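Local coordinates for DUF2442 domain-containing protein (Nitrosomonas europaea, PDB 2AUW), which is of unknown function but may bind DNA, perhaps through a helix-turn-helix-like pair of helices in its C-terminal half, at residues Asp38-Ile43 / Pro48-Glu53; Thr108-Leu113 / Arg118-Tyr123; Leu22-Ser27 / Asp77-Trp82; Glu93-Trp98 / Leu136-Trp141. All coordinates share one frame; numbering follows the deposited sequence. Where two conformers were deposited one is given.

Interaction 1: residues Asp38-Ile43 / Pro48-Glu53; sequences DILRKI and PILDPE
L40 and I49 pack methyl against methyl where helix 37-42 of the DUF2442 fold leans on the turn that leads into helix 52-55. Their side chains cross at about a right angle: CG2 of I49 lies between the two methyls of L40, 3.9 Å from CD2 and 4.0 Å from CD1 of that leucine. The L40 side chain stands beside its own backbone N (chi1 -69°), which sends the isobutyl fork toward I49, while its CB meets a second partner. That partner is L50, which borders the pair on the outer side and whose CD2 comes within 3.9 Å of L40 CB. F74 also touches L40, and W69 and F70 touch I49, so the contact grades from the buried L40 and I49 to the exposed R41. The guanidinium of R41 turns back at chi3 (-84°) along its own helix toward D38; that aspartate was modelled in two conformers, so the 2.7 Å salt bridge from NH2 of R41 to OD1 of D38 is doubtful as a permanent feature. The arginine's aliphatic stem still serves the contact: CG of R41 rests 4.0 Å from CD2 of L50.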
loop_
_atom_site.group_PDB
_atom_site.type_symbol
_atom_site.label_atom_id
_atom_site.label_comp_id
_atom_site.label_asym_id
_atom_site.label_seq_id
_atom_site.Cartn_x
_atom_site.Cartn_y
_atom_site.Cartn_z
ATOM N N ASP B 38 9.998 -32.217 -11.668
ATOM C CA ASP B 38 8.727 -32.463 -12.364
ATOM C C ASP B 38 8.407 -31.362 -13.396
ATOM O O ASP B 38 8.058 -31.658 -14.549
ATOM C CB ASP B 38 7.581 -32.606 -11.340
ATOM C CG ASP B 38 7.597 -33.946 -10.586
ATOM O OD1 ASP B 38 8.278 -34.901 -11.021
ATOM O OD2 ASP B 38 6.880 -34.062 -9.551
ATOM N N ILE B 39 8.531 -30.090 -13.004
ATOM C CA ILE B 39 8.265 -28.987 -13.927
ATOM C C ILE B 39 9.285 -28.921 -15.065
ATOM O O ILE B 39 8.899 -28.734 -16.226
ATOM C CB ILE B 39 8.062 -27.578 -13.230
ATOM C CG1 ILE B 39 7.750 -26.494 -14.264
ATOM C CG2 ILE B 39 9.313 -27.162 -12.521
ATOM C CD1 ILE B 39 6.443 -26.650 -15.026
ATOM N N LEU B 40 10.577 -29.077 -14.750
ATOM C CA LEU B 40 11.621 -29.117 -15.802
ATOM C C LEU B 40 11.303 -30.193 -16.872
ATOM O O LEU B 40 11.407 -29.933 -18.073
ATOM C CB LEU B 40 12.983 -29.389 -15.182
ATOM C CG LEU B 40 13.601 -28.277 -14.309
ATOM C CD1 LEU B 40 14.814 -28.868 -13.575
ATOM C CD2 LEU B 40 13.997 -27.031 -15.124
ATOM N N ARG B 41 10.899 -31.380 -16.423
ATOM C CA ARG B 41 10.575 -32.504 -17.326
ATOM C C ARG B 41 9.368 -32.226 -18.226
ATOM O O ARG B 41 9.200 -32.852 -19.296
ATOM C CB ARG B 41 10.279 -33.747 -16.499
ATOM C CG ARG B 41 11.509 -34.379 -15.908
ATOM C CD ARG B 41 11.183 -35.721 -15.292
ATOM N NE ARG B 41 10.664 -35.615 -13.929
ATOM C CZ ARG B 41 11.428 -35.465 -12.844
ATOM N NH1 ARG B 41 12.748 -35.383 -12.965
ATOM N NH2 ARG B 41 10.872 -35.390 -11.638
ATOM N N LYS B 42 8.494 -31.323 -17.790
ATOM C CA LYS B 42 7.262 -31.071 -18.522
ATOM C C LYS B 42 7.346 -29.934 -19.528
ATOM O O LYS B 42 6.372 -29.643 -20.239
ATOM C CB LYS B 42 6.102 -30.856 -17.558
ATOM C CG LYS B 42 5.649 -32.151 -16.932
ATOM C CD LYS B 42 4.320 -31.960 -16.281
ATOM C CE LYS B 42 3.976 -33.128 -15.397
ATOM N NZ LYS B 42 4.794 -34.339 -15.690
ATOM N N ILE B 43 8.494 -29.263 -19.573
ATOM C CA ILE B 43 8.661 -28.160 -20.530
ATOM C C ILE B 43 9.831 -28.489 -21.461
ATOM O O ILE B 43 10.984 -28.391 -21.045
ATOM C CB ILE B 43 8.885 -26.792 -19.830
ATOM C CG1 ILE B 43 7.717 -26.456 -18.903
ATOM C CG2 ILE B 43 9.037 -25.672 -20.875
ATOM C CD1 ILE B 43 7.984 -25.246 -18.030
ATOM N N PRO B 48 17.721 -29.086 -21.325
ATOM C CA PRO B 48 19.157 -28.938 -20.992
ATOM C C PRO B 48 19.458 -28.764 -19.505
ATOM O O PRO B 48 20.546 -29.135 -19.057
ATOM C CB PRO B 48 19.568 -27.686 -21.762
ATOM C CG PRO B 48 18.633 -27.625 -22.909
ATOM C CD PRO B 48 17.300 -28.085 -22.323
ATOM N N ILE B 49 18.495 -28.234 -18.742
ATOM C CA ILE B 49 18.667 -28.061 -17.291
ATOM C C ILE B 49 18.675 -29.384 -16.541
ATOM O O ILE B 49 19.198 -29.472 -15.426
ATOM C CB ILE B 49 17.649 -27.022 -16.698
ATOM C CG1 ILE B 49 17.864 -25.668 -17.379
ATOM C CG2 ILE B 49 17.872 -26.865 -15.194
ATOM C CD1 ILE B 49 16.700 -24.715 -17.343
ATOM N N LEU B 50 18.141 -30.431 -17.176
ATOM C CA LEU B 50 18.090 -31.769 -16.581
ATOM C C LEU B 50 19.475 -32.435 -16.421
ATOM O O LEU B 50 19.644 -33.369 -15.623
ATOM C CB LEU B 50 17.121 -32.677 -17.370
ATOM C CG LEU B 50 15.613 -32.378 -17.303
ATOM C CD1 LEU B 50 14.863 -33.299 -18.286
ATOM C CD2 LEU B 50 15.089 -32.610 -15.889
ATOM N N ASP B 51 20.456 -31.934 -17.165
ATOM C CA ASP B 51 21.853 -32.331 -16.999
ATOM C C ASP B 51 22.335 -31.852 -15.641
ATOM O O ASP B 51 22.224 -30.654 -15.347
ATOM C CB ASP B 51 22.696 -31.672 -18.083
ATOM C CG ASP B 51 24.139 -32.209 -18.137
ATOM O OD1 ASP B 51 24.593 -32.956 -17.230
ATOM O OD2 ASP B 51 24.816 -31.890 -19.134
ATOM N N PRO B 52 22.861 -32.772 -14.803
ATOM C CA PRO B 52 23.286 -32.409 -13.442
ATOM C C PRO B 52 24.302 -31.259 -13.353
ATOM O O PRO B 52 24.301 -30.523 -12.359
ATOM C CB PRO B 52 23.876 -33.707 -12.892
ATOM C CG PRO B 52 23.220 -34.818 -13.730
ATOM C CD PRO B 52 23.074 -34.209 -15.091
ATOM N N GLU B 53 25.135 -31.123 -14.383
ATOM C CA GLU B 53 26.137 -30.056 -14.463
ATOM C C GLU B 53 25.470 -28.713 -14.733
ATOM O O GLU B 53 25.829 -27.695 -14.136
ATOM C CB GLU B 53 27.165 -30.365 -15.558
ATOM C CG GLU B 53 27.875 -31.704 -15.390
ATOM C CD GLU B 53 29.163 -31.789 -16.195
ATOM O OE1 GLU B 53 30.239 -31.873 -15.564
ATOM O OE2 GLU B 53 29.099 -31.757 -17.448
#

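Interaction 2: residues Thr108-Leu113 / Arg118-Tyr123; sequences TAAEAL and RMVSYY
V120 straddles two alanines, one methyl branch on each. Its CG1, placed opposite the backbone N by a chi1 of 175°, abuts A109 CB at 3.8 Å. CG2, the other branch, reaches past the methyl of A110 to the helix backbone itself, 3.6 Å from A110 N and 3.9 Å from A110 CB. Small residues on one helix thus let a single valine of the other reach its backbone; A110 CA and V120 CA are 6.1 Å apart. No hydrogen bond crosses the contact; shape does the work. Two short helices joined by a tight turn in this way are consistent with a helix-turn-helix unit, with 117-124 as the second helix. R118, on the far side of that helix, is directed to the second subunit, where its NH1 hydrogen-bonds the R41 carbonyl of that chain. The buried side is closed by the flanking helices: F95 of helix 92-101 touches V120, W98 of the same helix touches A109, and C138 of helix 132-144 meets L113.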
loop_
_atom_site.group_PDB
_atom_site.type_symbol
_atom_site.label_atom_id
_atom_site.label_comp_id
_atom_site.label_asym_id
_atom_site.label_seq_id
_atom_site.Cartn_x
_atom_site.Cartn_y
_atom_site.Cartn_z
ATOM N N THR B 108 -14.943 -8.374 -1.292
ATOM C CA THR B 108 -15.848 -9.518 -1.348
ATOM C C THR B 108 -15.161 -10.775 -0.755
ATOM O O THR B 108 -15.831 -11.604 -0.116
ATOM C CB THR B 108 -16.437 -9.755 -2.765
ATOM O OG1 THR B 108 -15.391 -9.836 -3.729
ATOM C CG2 THR B 108 -17.385 -8.593 -3.169
ATOM N N ALA B 109 -13.835 -10.882 -0.899
ATOM C CA ALA B 109 -13.116 -11.994 -0.230
ATOM C C ALA B 109 -13.157 -11.836 1.289
ATOM O O ALA B 109 -13.391 -12.795 2.007
ATOM C CB ALA B 109 -11.658 -12.128 -0.726
ATOM N N ALA B 110 -12.951 -10.614 1.774
ATOM C CA ALA B 110 -13.020 -10.356 3.224
ATOM C C ALA B 110 -14.411 -10.685 3.768
ATOM O O ALA B 110 -14.537 -11.371 4.797
ATOM C CB ALA B 110 -12.633 -8.898 3.544
ATOM N N GLU B 111 -15.438 -10.215 3.065
ATOM C CA GLU B 111 -16.822 -10.510 3.430
ATOM C C GLU B 111 -17.113 -12.002 3.398
ATOM O O GLU B 111 -17.725 -12.535 4.331
ATOM C CB GLU B 111 -17.796 -9.731 2.530
ATOM C CG GLU B 111 -17.793 -8.239 2.873
ATOM C CD GLU B 111 -18.362 -7.329 1.797
ATOM O OE1 GLU B 111 -18.519 -7.748 0.626
ATOM O OE2 GLU B 111 -18.639 -6.163 2.137
ATOM N N ALA B 112 -16.655 -12.667 2.338
ATOM C CA ALA B 112 -16.805 -14.097 2.175
ATOM C C ALA B 112 -16.296 -14.861 3.384
ATOM O O ALA B 112 -17.015 -15.691 3.915
ATOM C CB ALA B 112 -16.083 -14.566 0.928
ATOM N N LEU B 113 -15.067 -14.561 3.817
ATOM C CA LEU B 113 -14.383 -15.344 4.857
ATOM C C LEU B 113 -14.653 -14.844 6.275
ATOM O O LEU B 113 -14.373 -15.551 7.261
ATOM C CB LEU B 113 -12.857 -15.309 4.645
ATOM C CG LEU B 113 -12.336 -15.895 3.322
ATOM C CD1 LEU B 113 -10.892 -15.412 2.997
ATOM C CD2 LEU B 113 -12.478 -17.416 3.336
ATOM N N ARG B 118 -7.408 -6.112 4.968
ATOM C CA ARG B 118 -5.973 -6.126 5.136
ATOM C C ARG B 118 -5.442 -7.559 5.180
ATOM O O ARG B 118 -4.422 -7.850 4.560
ATOM C CB ARG B 118 -5.533 -5.371 6.405
ATOM C CG ARG B 118 -4.015 -5.420 6.674
ATOM C CD ARG B 118 -3.691 -4.737 8.005
ATOM N NE ARG B 118 -2.323 -4.198 8.127
ATOM C CZ ARG B 118 -1.842 -3.188 7.407
ATOM N NH1 ARG B 118 -0.599 -2.751 7.597
ATOM N NH2 ARG B 118 -2.590 -2.629 6.466
HETATM N N MSE B 119 -6.130 -8.427 5.921
HETATM C CA MSE B 119 -5.660 -9.811 6.070
HETATM C C MSE B 119 -5.764 -10.570 4.748
HETATM O O MSE B 119 -4.891 -11.368 4.416
HETATM C CB MSE B 119 -6.410 -10.538 7.177
HETATM C CG MSE B 119 -5.830 -10.228 8.543
HETATM SE SE MSE B 119 -4.177 -11.284 8.668
HETATM C CE MSE B 119 -4.452 -11.862 10.582
ATOM N N VAL B 120 -6.841 -10.345 4.011
ATOM C CA VAL B 120 -6.942 -10.859 2.645
ATOM C C VAL B 120 -5.715 -10.457 1.812
ATOM O O VAL B 120 -5.108 -11.296 1.155
ATOM C CB VAL B 120 -8.261 -10.425 1.953
ATOM C CG1 VAL B 120 -8.299 -10.867 0.467
ATOM C CG2 VAL B 120 -9.471 -10.996 2.723
ATOM N N SER B 121 -5.389 -9.168 1.804
ATOM C CA SER B 121 -4.196 -8.682 1.119
ATOM C C SER B 121 -2.899 -9.353 1.616
ATOM O O SER B 121 -2.073 -9.774 0.824
ATOM C CB SER B 121 -4.080 -7.176 1.292
ATOM O OG SER B 121 -2.933 -6.696 0.628
ATOM N N TYR B 122 -2.735 -9.472 2.923
ATOM C CA TYR B 122 -1.519 -10.112 3.463
ATOM C C TYR B 122 -1.325 -11.539 2.965
ATOM O O TYR B 122 -0.214 -11.918 2.577
ATOM C CB TYR B 122 -1.485 -10.044 4.995
ATOM C CG TYR B 122 -0.752 -8.800 5.504
ATOM C CD1 TYR B 122 0.385 -8.918 6.306
ATOM C CD2 TYR B 122 -1.168 -7.517 5.143
ATOM C CE1 TYR B 122 1.078 -7.801 6.769
ATOM C CE2 TYR B 122 -0.488 -6.368 5.626
ATOM C CZ TYR B 122 0.635 -6.525 6.433
ATOM O OH TYR B 122 1.329 -5.424 6.914
ATOM N N TYR B 123 -2.422 -12.291 2.958
ATOM C CA TYR B 123 -2.432 -13.671 2.448
ATOM C C TYR B 123 -2.168 -13.713 0.945
ATOM O O TYR B 123 -1.376 -14.531 0.466
ATOM C CB TYR B 123 -3.761 -14.353 2.758
ATOM C CG TYR B 123 -4.080 -14.572 4.230
ATOM C CD1 TYR B 123 -5.400 -14.507 4.688
ATOM C CD2 TYR B 123 -3.072 -14.867 5.169
ATOM C CE1 TYR B 123 -5.723 -14.727 6.059
ATOM C CE2 TYR B 123 -3.388 -15.078 6.519
ATOM C CZ TYR B 123 -4.702 -14.997 6.958
ATOM O OH TYR B 123 -5.000 -15.190 8.305
#

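Interaction 3: residues Leu22-Ser27 / Asp77-Trp82; sequences LRTTWS and DNVYAW
Two first torsions set up the aromatic pair: W26 carries its indole beside its backbone N (chi1 -54°), and Y80 swings its ring to the position opposite its own N (chi1 -169°). The result is a T-shaped stack, the edge of Y80 directed at the face of W26, with planes at 80° and the tyrosine ring centroid 4.8 Å from that of the six-membered indole ring. CD1 of Y80 makes the closest approach, 3.5 Å from W26 CD2 and equally near CE2 along the fused bond. The indole is pinned from within its own strand, since NE1 of W26 donates to OG1 of T24 at 2.8 Å; that hydroxyl also bonds the L32 carbonyl. V79 lies at the indole's edge, its CG1 4.1 Å from CG2 of T24. A leucine in place of W26 would probably leave the edge of Y80 without its facing ring and T24 OG1 without its N-H donor. In the fold, helix 76-86 packs across the middle strand, 21-26, of the three-stranded sheet, with L11 and L32 of the neighbouring strands 11-16 and 31-35 also touching W26.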
loop_
_atom_site.group_PDB
_atom_site.type_symbol
_atom_site.label_atom_id
_atom_site.label_comp_id
_atom_site.label_asym_id
_atom_site.label_seq_id
_atom_site.Cartn_x
_atom_site.Cartn_y
_atom_site.Cartn_z
ATOM N N LEU B 22 16.282 -27.576 -4.873
ATOM C CA LEU B 22 16.927 -26.275 -4.605
ATOM C C LEU B 22 16.719 -25.880 -3.160
ATOM O O LEU B 22 15.763 -26.307 -2.543
ATOM C CB LEU B 22 16.363 -25.187 -5.521
ATOM C CG LEU B 22 16.402 -25.368 -7.038
ATOM C CD1 LEU B 22 15.445 -24.356 -7.680
ATOM C CD2 LEU B 22 17.835 -25.275 -7.609
ATOM N N ARG B 23 17.635 -25.076 -2.599
ATOM C CA ARG B 23 17.406 -24.455 -1.310
ATOM C C ARG B 23 17.280 -22.935 -1.555
ATOM O O ARG B 23 18.145 -22.337 -2.194
ATOM C CB ARG B 23 18.557 -24.737 -0.334
ATOM C CG ARG B 23 18.328 -24.086 1.023
ATOM C CD ARG B 23 19.544 -24.209 1.934
ATOM N NE ARG B 23 20.021 -25.583 1.980
ATOM C CZ ARG B 23 19.459 -26.565 2.679
ATOM N NH1 ARG B 23 18.385 -26.333 3.428
ATOM N NH2 ARG B 23 19.991 -27.791 2.633
ATOM N N THR B 24 16.199 -22.338 -1.067
ATOM C CA THR B 24 15.900 -20.921 -1.377
ATOM C C THR B 24 15.847 -20.170 -0.061
ATOM O O THR B 24 15.246 -20.649 0.883
ATOM C CB THR B 24 14.559 -20.755 -2.144
ATOM O OG1 THR B 24 13.504 -21.407 -1.414
ATOM C CG2 THR B 24 14.679 -21.381 -3.543
ATOM N N THR B 25 16.487 -19.004 -0.020
ATOM C CA THR B 25 16.463 -18.144 1.174
ATOM C C THR B 25 15.762 -16.833 0.804
ATOM O O THR B 25 15.973 -16.281 -0.284
ATOM C CB THR B 25 17.899 -17.846 1.697
ATOM O OG1 THR B 25 18.607 -19.090 1.873
ATOM C CG2 THR B 25 17.829 -17.106 3.021
ATOM N N TRP B 26 14.962 -16.344 1.728
ATOM C CA TRP B 26 14.053 -15.239 1.476
ATOM C C TRP B 26 14.239 -14.118 2.509
ATOM O O TRP B 26 14.651 -14.379 3.620
ATOM C CB TRP B 26 12.604 -15.746 1.481
ATOM C CG TRP B 26 12.413 -16.919 0.512
ATOM C CD1 TRP B 26 12.669 -18.243 0.770
ATOM C CD2 TRP B 26 11.979 -16.847 -0.855
ATOM N NE1 TRP B 26 12.412 -19.013 -0.356
ATOM C CE2 TRP B 26 11.995 -18.180 -1.371
ATOM C CE3 TRP B 26 11.571 -15.793 -1.697
ATOM C CZ2 TRP B 26 11.600 -18.483 -2.691
ATOM C CZ3 TRP B 26 11.172 -16.096 -3.025
ATOM C CH2 TRP B 26 11.189 -17.439 -3.497
ATOM N N SER B 27 13.886 -12.891 2.117
ATOM C CA SER B 27 13.853 -11.729 3.020
ATOM C C SER B 27 12.926 -11.868 4.238
ATOM O O SER B 27 12.965 -11.010 5.154
ATOM C CB SER B 27 13.440 -10.494 2.220
ATOM O OG SER B 27 12.063 -10.601 1.891
ATOM N N ASP B 77 8.068 -15.775 -7.335
ATOM C CA ASP B 77 6.780 -15.944 -6.672
ATOM C C ASP B 77 6.243 -17.367 -6.868
ATOM O O ASP B 77 5.685 -17.956 -5.930
ATOM C CB ASP B 77 5.758 -14.867 -7.100
ATOM C CG ASP B 77 5.532 -14.809 -8.628
ATOM O OD1 ASP B 77 6.495 -14.962 -9.406
ATOM O OD2 ASP B 77 4.368 -14.642 -9.042
ATOM N N ASN B 78 6.353 -17.892 -8.091
ATOM C CA ASN B 78 5.942 -19.287 -8.344
ATOM C C ASN B 78 6.814 -20.249 -7.547
ATOM O O ASN B 78 6.320 -21.190 -6.958
ATOM C CB ASN B 78 6.030 -19.621 -9.841
ATOM C CG ASN B 78 5.296 -18.606 -10.695
ATOM O OD1 ASN B 78 4.153 -18.257 -10.423
ATOM N ND2 ASN B 78 5.985 -18.074 -11.684
ATOM N N VAL B 79 8.127 -20.012 -7.534
ATOM C CA VAL B 79 9.029 -20.920 -6.777
ATOM C C VAL B 79 8.668 -20.955 -5.302
ATOM O O VAL B 79 8.589 -22.017 -4.693
ATOM C CB VAL B 79 10.521 -20.585 -6.964
ATOM C CG1 VAL B 79 11.352 -21.463 -6.003
ATOM C CG2 VAL B 79 10.928 -20.857 -8.423
ATOM N N TYR B 80 8.402 -19.767 -4.737
ATOM C CA TYR B 80 7.935 -19.688 -3.347
ATOM C C TYR B 80 6.655 -20.522 -3.117
ATOM O O TYR B 80 6.576 -21.343 -2.180
ATOM C CB TYR B 80 7.741 -18.201 -2.986
ATOM C CG TYR B 80 7.513 -17.928 -1.543
ATOM C CD1 TYR B 80 8.605 -17.724 -0.666
ATOM C CD2 TYR B 80 6.228 -17.832 -1.036
ATOM C CE1 TYR B 80 8.400 -17.443 0.673
ATOM C CE2 TYR B 80 6.012 -17.571 0.316
ATOM C CZ TYR B 80 7.111 -17.377 1.157
ATOM O OH TYR B 80 6.852 -17.099 2.472
ATOM N N ALA B 81 5.649 -20.310 -3.974
ATOM C CA ALA B 81 4.396 -21.088 -3.913
ATOM C C ALA B 81 4.628 -22.609 -3.959
ATOM O O ALA B 81 4.009 -23.357 -3.174
ATOM C CB ALA B 81 3.462 -20.682 -5.041
ATOM N N TRP B 82 5.503 -23.050 -4.859
ATOM C CA TRP B 82 5.777 -24.505 -5.008
ATOM C C TRP B 82 6.435 -25.037 -3.756
ATOM O O TRP B 82 6.152 -26.162 -3.333
ATOM C CB TRP B 82 6.696 -24.798 -6.192
ATOM C CG TRP B 82 6.211 -24.253 -7.484
ATOM C CD1 TRP B 82 4.929 -23.889 -7.772
ATOM C CD2 TRP B 82 6.978 -24.005 -8.660
ATOM N NE1 TRP B 82 4.849 -23.410 -9.054
ATOM C CE2 TRP B 82 6.091 -23.466 -9.623
ATOM C CE3 TRP B 82 8.333 -24.171 -9.004
ATOM C CZ2 TRP B 82 6.514 -23.089 -10.901
ATOM C CZ3 TRP B 82 8.743 -23.816 -10.273
ATOM C CH2 TRP B 82 7.827 -23.261 -11.207
#

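Interaction 4: residues Glu93-Trp98 / Leu136-Trp141; sequences EMFGDW and LACLGW
C138 lies over one face of the W98 indole, the central pairing between helices 92-101 and 132-144 of the helical C-terminal half, whose local axes run nearly parallel, 22° apart. The cysteine divides its side chain over that face of the bicyclic ring. CB makes a CH-pi contact above the five-membered ring, 3.4 Å from its centroid, and SG makes a sulfur-aromatic contact over the six-membered ring, 3.7 Å from that centroid and nearly along its normal. With chi1 near -61°, the sulfur stands beside the cysteine's own backbone N, where it reaches both W98 and F95. F95, one helical turn before W98, meets the same sulfur obliquely, and CE3 of W98 lies over one face of the F95 ring, toward its rim. W141, a turn beyond C138, is set differently: W98 directs its edge toward the face of W141 in an offset edge-to-face pair, the planes at 80° and the six-membered ring centroids 5.8 Å apart. Replacing W98 by an alanine would probably leave C138 without the aromatic face it lies on, take from W141 the ring edge it faces, and open a gap between the helices. L113 of helix 106-113 also touches both W98 and C138, closing the core. Between the two tryptophans, CZ2 of W98 comes 3.9 Å from CE3 of W141.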
loop_
_atom_site.group_PDB
_atom_site.type_symbol
_atom_site.label_atom_id
_atom_site.label_comp_id
_atom_site.label_asym_id
_atom_site.label_seq_id
_atom_site.Cartn_x
_atom_site.Cartn_y
_atom_site.Cartn_z
ATOM N N GLU B 93 -0.660 -18.469 -4.008
ATOM C CA GLU B 93 -1.250 -18.782 -5.333
ATOM C C GLU B 93 -2.545 -19.560 -5.239
ATOM O O GLU B 93 -3.488 -19.252 -5.950
ATOM C CB GLU B 93 -0.255 -19.513 -6.236
ATOM C CG GLU B 93 0.892 -18.629 -6.657
ATOM C CD GLU B 93 1.803 -19.265 -7.693
ATOM O OE1 GLU B 93 1.625 -20.435 -8.056
ATOM O OE2 GLU B 93 2.715 -18.579 -8.140
HETATM N N MSE B 94 -2.612 -20.540 -4.346
HETATM C CA MSE B 94 -3.866 -21.263 -4.095
HETATM C C MSE B 94 -4.956 -20.281 -3.660
HETATM O O MSE B 94 -6.101 -20.329 -4.134
HETATM C CB MSE B 94 -3.642 -22.355 -3.028
HETATM C CG MSE B 94 -2.919 -23.583 -3.566
HETATM SE SE MSE B 94 -2.292 -24.708 -2.130
HETATM C CE MSE B 94 -4.013 -25.245 -1.369
ATOM N N PHE B 95 -4.577 -19.353 -2.786
ATOM C CA PHE B 95 -5.478 -18.332 -2.266
ATOM C C PHE B 95 -5.893 -17.347 -3.369
ATOM O O PHE B 95 -7.088 -17.031 -3.519
ATOM C CB PHE B 95 -4.804 -17.586 -1.097
ATOM C CG PHE B 95 -5.716 -16.618 -0.378
ATOM C CD1 PHE B 95 -6.645 -17.087 0.565
ATOM C CD2 PHE B 95 -5.648 -15.246 -0.638
ATOM C CE1 PHE B 95 -7.512 -16.220 1.253
ATOM C CE2 PHE B 95 -6.508 -14.343 0.043
ATOM C CZ PHE B 95 -7.441 -14.842 1.003
ATOM N N GLY B 96 -4.920 -16.858 -4.124
ATOM C CA GLY B 96 -5.195 -15.978 -5.277
ATOM C C GLY B 96 -6.052 -16.640 -6.356
ATOM O O GLY B 96 -6.947 -15.998 -6.921
ATOM N N ASP B 97 -5.811 -17.920 -6.620
ATOM C CA ASP B 97 -6.633 -18.708 -7.558
ATOM C C ASP B 97 -8.083 -18.807 -7.069
ATOM O O ASP B 97 -9.016 -18.663 -7.861
ATOM C CB ASP B 97 -6.070 -20.119 -7.719
ATOM C CG ASP B 97 -4.794 -20.170 -8.564
ATOM O OD1 ASP B 97 -4.360 -19.131 -9.104
ATOM O OD2 ASP B 97 -4.231 -21.270 -8.684
ATOM N N TRP B 98 -8.270 -19.040 -5.763
ATOM C CA TRP B 98 -9.602 -19.029 -5.160
ATOM C C TRP B 98 -10.324 -17.693 -5.338
ATOM O O TRP B 98 -11.508 -17.675 -5.667
ATOM C CB TRP B 98 -9.546 -19.450 -3.677
ATOM C CG TRP B 98 -10.814 -19.217 -2.914
ATOM C CD1 TRP B 98 -11.905 -20.043 -2.837
ATOM C CD2 TRP B 98 -11.099 -18.095 -2.068
ATOM N NE1 TRP B 98 -12.868 -19.476 -2.019
ATOM C CE2 TRP B 98 -12.390 -18.286 -1.534
ATOM C CE3 TRP B 98 -10.375 -16.937 -1.717
ATOM C CZ2 TRP B 98 -12.984 -17.366 -0.665
ATOM C CZ3 TRP B 98 -10.975 -16.004 -0.853
ATOM C CH2 TRP B 98 -12.271 -16.230 -0.354
ATOM N N LEU B 136 -9.422 -23.901 4.593
ATOM C CA LEU B 136 -10.652 -24.666 4.755
ATOM C C LEU B 136 -11.885 -23.748 4.610
ATOM O O LEU B 136 -12.869 -24.124 3.965
ATOM C CB LEU B 136 -10.641 -25.387 6.110
ATOM C CG LEU B 136 -9.641 -26.550 6.282
ATOM C CD1 LEU B 136 -9.684 -27.018 7.730
ATOM C CD2 LEU B 136 -9.990 -27.715 5.363
ATOM N N ALA B 137 -11.810 -22.541 5.181
ATOM C CA ALA B 137 -12.874 -21.544 5.031
ATOM C C ALA B 137 -13.100 -21.151 3.580
ATOM O O ALA B 137 -14.263 -21.043 3.174
ATOM C CB ALA B 137 -12.623 -20.283 5.882
ATOM N N CYS B 138 -12.021 -20.959 2.807
ATOM C CA CYS B 138 -12.149 -20.676 1.356
ATOM C C CYS B 138 -12.955 -21.774 0.665
ATOM O O CYS B 138 -13.918 -21.475 -0.048
ATOM C CB CYS B 138 -10.790 -20.474 0.656
ATOM S SG CYS B 138 -9.805 -19.085 1.300
ATOM N N LEU B 139 -12.590 -23.030 0.935
ATOM C CA LEU B 139 -13.245 -24.188 0.332
ATOM C C LEU B 139 -14.695 -24.357 0.811
ATOM O O LEU B 139 -15.576 -24.693 0.023
ATOM C CB LEU B 139 -12.423 -25.474 0.557
ATOM C CG LEU B 139 -11.039 -25.502 -0.103
ATOM C CD1 LEU B 139 -10.294 -26.799 0.209
ATOM C CD2 LEU B 139 -11.135 -25.268 -1.599
ATOM N N GLY B 140 -14.951 -24.088 2.085
ATOM C CA GLY B 140 -16.305 -24.134 2.623
ATOM C C GLY B 140 -17.209 -23.077 2.031
ATOM O O GLY B 140 -18.376 -23.349 1.726
ATOM N N TRP B 141 -16.677 -21.865 1.872
ATOM C CA TRP B 141 -17.433 -20.806 1.231
ATOM C C TRP B 141 -17.764 -21.198 -0.212
ATOM O O TRP B 141 -18.886 -20.997 -0.679
ATOM C CB TRP B 141 -16.675 -19.487 1.271
ATOM C CG TRP B 141 -17.422 -18.363 0.604
ATOM C CD1 TRP B 141 -18.324 -17.511 1.181
ATOM C CD2 TRP B 141 -17.312 -17.968 -0.770
ATOM N NE1 TRP B 141 -18.808 -16.621 0.237
ATOM C CE2 TRP B 141 -18.192 -16.873 -0.965
ATOM C CE3 TRP B 141 -16.561 -18.448 -1.864
ATOM C CZ2 TRP B 141 -18.330 -16.227 -2.211
ATOM C CZ3 TRP B 141 -16.705 -17.814 -3.103
ATOM C CH2 TRP B 141 -17.593 -16.706 -3.262
#

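The four contacts fall into two groups, one in each half of the chain. Interactions 1 and 3 belong to the DUF2442 domain, centres about 18 Å apart, and meet where I39 CG2 lies 4.1 Å from W82 CZ3. Interactions 2 and 4 share one helical core, centres about 11 Å apart; A112 CB approaches W141 NE1 to 3.5 Å. The halves join between interactions 3 and 4, where A81 CB lies 3.4 Å from E93 CD. Within a chain, interactions 1 and 2 are about 37 Å apart between centres, yet the dimer brings them together: R118 and S121 of interaction 2 pack on P44 of the second subunit, which lies between the segments of that subunit's interaction 1.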